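Local coordinates for DUF5037 domain-containing protein (Ruminococcus gnavus, PDB 4GL6) that is of unknown function but belongs to the DUF5037 family, folding as two four-stranded beta sheets joined and flanked by helices, at residues Glu16-Glu21 and Asp73-Arg78; Lys47-His52 and Leu80-Glu85. All blocks are in the same frame, centred on the assembly; numbering follows the deposited sequence.

The two contacts share helix 75-95, contact 1 at its first turn and contact 2 one to two turns further on, with centres about 12 Å apart. Along the chain their segments alternate, in the order 16-21, 47-52, 73-78, 80-85, and the parts brought to the helix are the end of helix 6-18 and the loop between strands 40-46 and 54-59 of the antiparallel sheet. Arg-78 ties the two together, its NH2 lying 2.8 Å from Asp-49 OD2 and its NH1 2.9 Å from Glu-85 OE2, both salt bridges. The two contacts together probably help hold the N-terminal helix and antiparallel sheet to a helix that leads on to the mixed sheet.

Contact 1 of 2, residues Glu16-Glu21 and Asp73-Arg78; sequences EEYGEE and DGYGQR
Tyr-18, in the last turn of helix 6-18, faces Tyr-75, in the first turn of helix 75-95, with their CA atoms 9.0 Å apart. The backbone leaves the first helix at Gly-19, where positive phi would jam a side chain against the preceding carbonyl, and enters the second through Gly-74 at the N-cap position, also with positive phi. Between them the two tyrosines slide past each other in opposite directions, ring planes 40° apart and centroids 4.7 Å apart. A chi1 of -166°, which swings the Tyr-75 ring away from its own backbone N, lays CD2 over the centre of one face of the Tyr-18 ring, while Glu-17 CG covers part of the opposite face. Tyr-75 CB adds an apolar contact, 3.6 Å from Tyr-18 CE2. Asp-73 opens helix 75-95 with an Asx turn: its OD1 accepts from Tyr-75 N at 3.0 Å, a nearly straight bond that occupies an amide at the helix start. The other oxygen, OD2, takes the hydroxyl of Tyr-18 at 2.5 Å on its syn side, near the plane of the Tyr-18 ring, and also bonds Tyr-13 OH from helix 6-18. A short acid suits this place because one carboxylate can serve both the turn and the tyrosines. At the far end of the Tyr-75 ring its hydroxyl donates to Glu-20 OE2 at 3.0 Å, from above the carboxylate plane. The extended Glu-20 chain crosses Tyr-75 at about a right angle, long enough to span from the loop to that hydroxyl, while Phe-22 meets the Tyr-75 ring edge-to-face.

Contact 2 of 2, residues Lys47-His52 and Leu80-Glu85; sequences KNDPKH and LAKQME
Charged and polar side chains make this contact, between the loop joining strands 40-46 and 54-59 and the second and third turns of helix 75-95. Asp-49 and Lys-82 approach from opposite directions and form a salt bridge, Asp-49 OD2 to Lys-82 NZ, at a rather long 3.6 Å. The extended lysine chain brings CD alongside that oxygen, and the bend at chi4 (56°) turns NZ back toward it; a long, flexible base can lie along the acid in this way. Asp-49 has its stronger partner in Arg-78, one turn earlier on the helix. A type I turn from Asp-49 to His-52 brings the histidine to Glu-85, whose OE1 lies over one ring face, offset toward the rim, 3.5 Å from His-52 ND1 and without a hydrogen bond. The Glu-85 carboxylate is gripped instead by Arg-78 and by the backbone N of Gly-103. Replacing His-52 by an alanine would probably leave that side of the Glu-85 carboxylate without its flat cover. Strand 99-104 meets both partners, Tyr-100 against the His-52 ring and Gly-103 at Glu-85, while further round the helix Met-84 packs on helix 156-171 and Leu-80 on helix 122-129.

Contact 1 of 2, residues Glu16-Glu21 and Asp73-Arg78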
# COMPACT_ATOMS: atom_id res chain seq x y z
N GLU A 16 -7.29 -21.28 5.92
CA GLU A 16 -8.52 -21.68 6.61
C GLU A 16 -9.51 -20.52 6.76
O GLU A 16 -10.71 -20.73 6.62
CB GLU A 16 -8.24 -22.29 7.99
CG GLU A 16 -7.62 -23.69 7.96
CD GLU A 16 -7.31 -24.26 9.35
OE1 GLU A 16 -7.34 -23.52 10.35
OE2 GLU A 16 -7.02 -25.48 9.44
N GLU A 17 -9.01 -19.32 7.01
CA GLU A 17 -9.88 -18.15 7.20
C GLU A 17 -10.46 -17.56 5.91
O GLU A 17 -11.58 -17.07 5.93
CB GLU A 17 -9.14 -17.05 7.98
CG GLU A 17 -9.98 -15.87 8.50
CD GLU A 17 -10.99 -16.23 9.59
OE1 GLU A 17 -10.93 -17.35 10.16
OE2 GLU A 17 -11.84 -15.38 9.90
N TYR A 18 -9.71 -17.63 4.79
CA TYR A 18 -10.12 -16.96 3.54
C TYR A 18 -10.29 -17.77 2.24
O TYR A 18 -10.65 -17.18 1.22
CB TYR A 18 -9.15 -15.76 3.32
CG TYR A 18 -9.14 -14.77 4.47
CD1 TYR A 18 -10.30 -14.10 4.85
CD2 TYR A 18 -7.97 -14.48 5.18
CE1 TYR A 18 -10.32 -13.19 5.89
CE2 TYR A 18 -7.97 -13.56 6.23
CZ TYR A 18 -9.16 -12.92 6.58
OH TYR A 18 -9.22 -12.00 7.60
N GLY A 19 -10.01 -19.08 2.24
CA GLY A 19 -10.22 -19.93 1.03
C GLY A 19 -9.07 -20.10 0.05
O GLY A 19 -8.88 -21.19 -0.48
N GLU A 20 -8.32 -19.02 -0.20
CA GLU A 20 -7.14 -19.03 -1.07
C GLU A 20 -5.94 -19.54 -0.30
O GLU A 20 -6.00 -19.66 0.92
CB GLU A 20 -6.75 -17.62 -1.49
CG GLU A 20 -7.81 -16.84 -2.23
CD GLU A 20 -7.34 -15.43 -2.49
OE1 GLU A 20 -6.20 -15.23 -2.97
OE2 GLU A 20 -8.14 -14.52 -2.22
N GLU A 21 -4.83 -19.78 -1.00
CA GLU A 21 -3.57 -20.15 -0.35
C GLU A 21 -2.65 -18.93 -0.34
O GLU A 21 -2.72 -18.06 -1.23
CB GLU A 21 -2.92 -21.41 -0.92
CG GLU A 21 -2.75 -21.50 -2.42
CD GLU A 21 -2.11 -22.82 -2.88
OE1 GLU A 21 -1.62 -23.59 -2.04
OE2 GLU A 21 -2.11 -23.09 -4.09
N ASP A 73 -4.68 -9.77 11.30
CA ASP A 73 -4.12 -10.48 10.12
C ASP A 73 -3.74 -9.63 8.91
O ASP A 73 -2.98 -10.09 8.04
CB ASP A 73 -4.99 -11.67 9.68
CG ASP A 73 -6.39 -11.29 9.17
OD1 ASP A 73 -6.63 -10.15 8.71
OD2 ASP A 73 -7.25 -12.19 9.20
N GLY A 74 -4.29 -8.42 8.86
CA GLY A 74 -3.99 -7.46 7.81
C GLY A 74 -4.62 -7.70 6.46
O GLY A 74 -4.32 -6.95 5.55
N TYR A 75 -5.50 -8.70 6.33
CA TYR A 75 -6.04 -9.07 5.02
C TYR A 75 -7.12 -8.14 4.54
O TYR A 75 -7.17 -7.85 3.34
CB TYR A 75 -6.48 -10.54 4.94
CG TYR A 75 -6.73 -11.00 3.50
CD1 TYR A 75 -5.72 -10.91 2.54
CD2 TYR A 75 -7.97 -11.52 3.10
CE1 TYR A 75 -5.92 -11.30 1.22
CE2 TYR A 75 -8.18 -11.93 1.77
CZ TYR A 75 -7.15 -11.81 0.84
OH TYR A 75 -7.28 -12.20 -0.47
N GLY A 76 -8.00 -7.69 5.43
CA GLY A 76 -9.06 -6.73 5.06
C GLY A 76 -8.43 -5.45 4.53
O GLY A 76 -8.84 -4.89 3.51
N GLN A 77 -7.40 -5.05 5.24
CA GLN A 77 -6.55 -3.93 4.89
C GLN A 77 -5.96 -4.09 3.48
O GLN A 77 -5.96 -3.16 2.69
CB GLN A 77 -5.43 -3.87 5.94
CG GLN A 77 -4.69 -2.57 6.05
CD GLN A 77 -3.78 -2.56 7.26
OE1 GLN A 77 -4.12 -2.05 8.34
NE2 GLN A 77 -2.64 -3.21 7.11
N ARG A 78 -5.45 -5.29 3.18
CA ARG A 78 -4.86 -5.60 1.86
C ARG A 78 -5.88 -5.50 0.73
O ARG A 78 -5.56 -4.98 -0.34
CB ARG A 78 -4.21 -7.00 1.84
CG ARG A 78 -3.78 -7.53 0.47
CD ARG A 78 -2.81 -6.58 -0.23
NE ARG A 78 -2.91 -6.65 -1.68
CZ ARG A 78 -2.48 -5.71 -2.53
NH1 ARG A 78 -1.93 -4.58 -2.11
NH2 ARG A 78 -2.64 -5.89 -3.83

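Contact 2 of 2, residues Lys47-His52 and Leu80-Glu85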
# COMPACT_ATOMS: atom_id res chain seq x y z
N LYS A 47 -1.22 -16.30 -3.13
CA LYS A 47 -0.66 -16.84 -4.38
C LYS A 47 -1.31 -16.18 -5.59
O LYS A 47 -0.65 -15.99 -6.60
CB LYS A 47 -0.78 -18.37 -4.46
CG LYS A 47 0.07 -19.18 -3.47
CD LYS A 47 1.58 -19.09 -3.71
CE LYS A 47 2.32 -20.10 -2.85
NZ LYS A 47 3.80 -19.98 -2.96
N ASN A 48 -2.59 -15.81 -5.48
CA ASN A 48 -3.31 -15.10 -6.54
C ASN A 48 -2.92 -13.65 -6.78
O ASN A 48 -3.26 -13.12 -7.82
CB ASN A 48 -4.83 -15.15 -6.31
CG ASN A 48 -5.36 -16.56 -6.34
OD1 ASN A 48 -4.78 -17.45 -6.96
ND2 ASN A 48 -6.48 -16.76 -5.66
N ASP A 49 -2.24 -13.01 -5.82
CA ASP A 49 -1.76 -11.60 -5.95
C ASP A 49 -0.32 -11.55 -5.42
O ASP A 49 0.02 -10.76 -4.55
CB ASP A 49 -2.71 -10.68 -5.17
CG ASP A 49 -2.56 -9.21 -5.52
OD1 ASP A 49 -1.77 -8.81 -6.42
OD2 ASP A 49 -3.30 -8.44 -4.87
N PRO A 50 0.55 -12.39 -6.00
CA PRO A 50 1.89 -12.59 -5.45
C PRO A 50 2.87 -11.43 -5.48
O PRO A 50 3.87 -11.51 -4.77
CB PRO A 50 2.43 -13.73 -6.32
CG PRO A 50 1.82 -13.47 -7.66
CD PRO A 50 0.47 -12.87 -7.40
N LYS A 51 2.62 -10.38 -6.26
CA LYS A 51 3.56 -9.26 -6.35
C LYS A 51 3.32 -8.16 -5.29
O LYS A 51 4.17 -7.29 -5.15
CB LYS A 51 3.51 -8.62 -7.74
CG LYS A 51 3.77 -9.54 -8.93
CD LYS A 51 5.24 -9.90 -9.16
CE LYS A 51 5.40 -10.72 -10.44
NZ LYS A 51 6.81 -10.85 -10.91
N HIS A 52 2.20 -8.21 -4.55
CA HIS A 52 1.83 -7.16 -3.56
C HIS A 52 1.67 -7.64 -2.14
O HIS A 52 0.56 -8.02 -1.71
CB HIS A 52 0.56 -6.49 -4.01
CG HIS A 52 0.73 -5.72 -5.27
ND1 HIS A 52 1.21 -4.46 -5.27
CD2 HIS A 52 0.54 -6.08 -6.59
CE1 HIS A 52 1.28 -4.03 -6.52
NE2 HIS A 52 0.87 -5.02 -7.34
N LEU A 80 -8.46 -3.60 0.67
CA LEU A 80 -8.72 -2.17 0.46
C LEU A 80 -7.56 -1.56 -0.37
O LEU A 80 -7.82 -0.82 -1.32
CB LEU A 80 -8.98 -1.43 1.79
CG LEU A 80 -10.34 -1.64 2.51
CD1 LEU A 80 -10.32 -1.01 3.90
CD2 LEU A 80 -11.52 -1.07 1.73
N ALA A 81 -6.32 -1.91 -0.04
CA ALA A 81 -5.13 -1.50 -0.83
C ALA A 81 -5.22 -1.96 -2.27
O ALA A 81 -4.94 -1.18 -3.17
CB ALA A 81 -3.81 -2.01 -0.21
N LYS A 82 -5.64 -3.21 -2.49
CA LYS A 82 -5.81 -3.77 -3.85
C LYS A 82 -6.75 -2.89 -4.71
O LYS A 82 -6.47 -2.61 -5.89
CB LYS A 82 -6.31 -5.23 -3.80
CG LYS A 82 -6.42 -5.98 -5.14
CD LYS A 82 -6.81 -7.45 -4.92
CE LYS A 82 -7.11 -8.17 -6.23
NZ LYS A 82 -5.98 -8.10 -7.21
N GLN A 83 -7.84 -2.43 -4.09
CA GLN A 83 -8.80 -1.55 -4.76
C GLN A 83 -8.24 -0.17 -5.04
O GLN A 83 -8.50 0.40 -6.10
CB GLN A 83 -10.11 -1.46 -3.97
CG GLN A 83 -10.95 -2.69 -4.16
CD GLN A 83 -11.96 -2.84 -3.07
OE1 GLN A 83 -13.12 -2.46 -3.22
NE2 GLN A 83 -11.50 -3.34 -1.94
N MSE A 84 -7.48 0.37 -4.09
CA MSE A 84 -6.84 1.70 -4.26
C MSE A 84 -5.83 1.64 -5.44
O MSE A 84 -5.84 2.49 -6.32
CB MSE A 84 -6.16 2.17 -2.96
CG MSE A 84 -5.85 3.66 -2.94
SE MSE A 84 -4.63 4.13 -1.53
CE MSE A 84 -4.52 6.07 -1.73
N GLU A 85 -5.03 0.58 -5.44
CA GLU A 85 -4.08 0.29 -6.52
C GLU A 85 -4.78 0.19 -7.87
O GLU A 85 -4.35 0.79 -8.85
CB GLU A 85 -3.33 -1.02 -6.21
CG GLU A 85 -2.35 -0.86 -5.05
CD GLU A 85 -1.85 -2.17 -4.47
OE1 GLU A 85 -2.04 -3.26 -5.06
OE2 GLU A 85 -1.24 -2.10 -3.37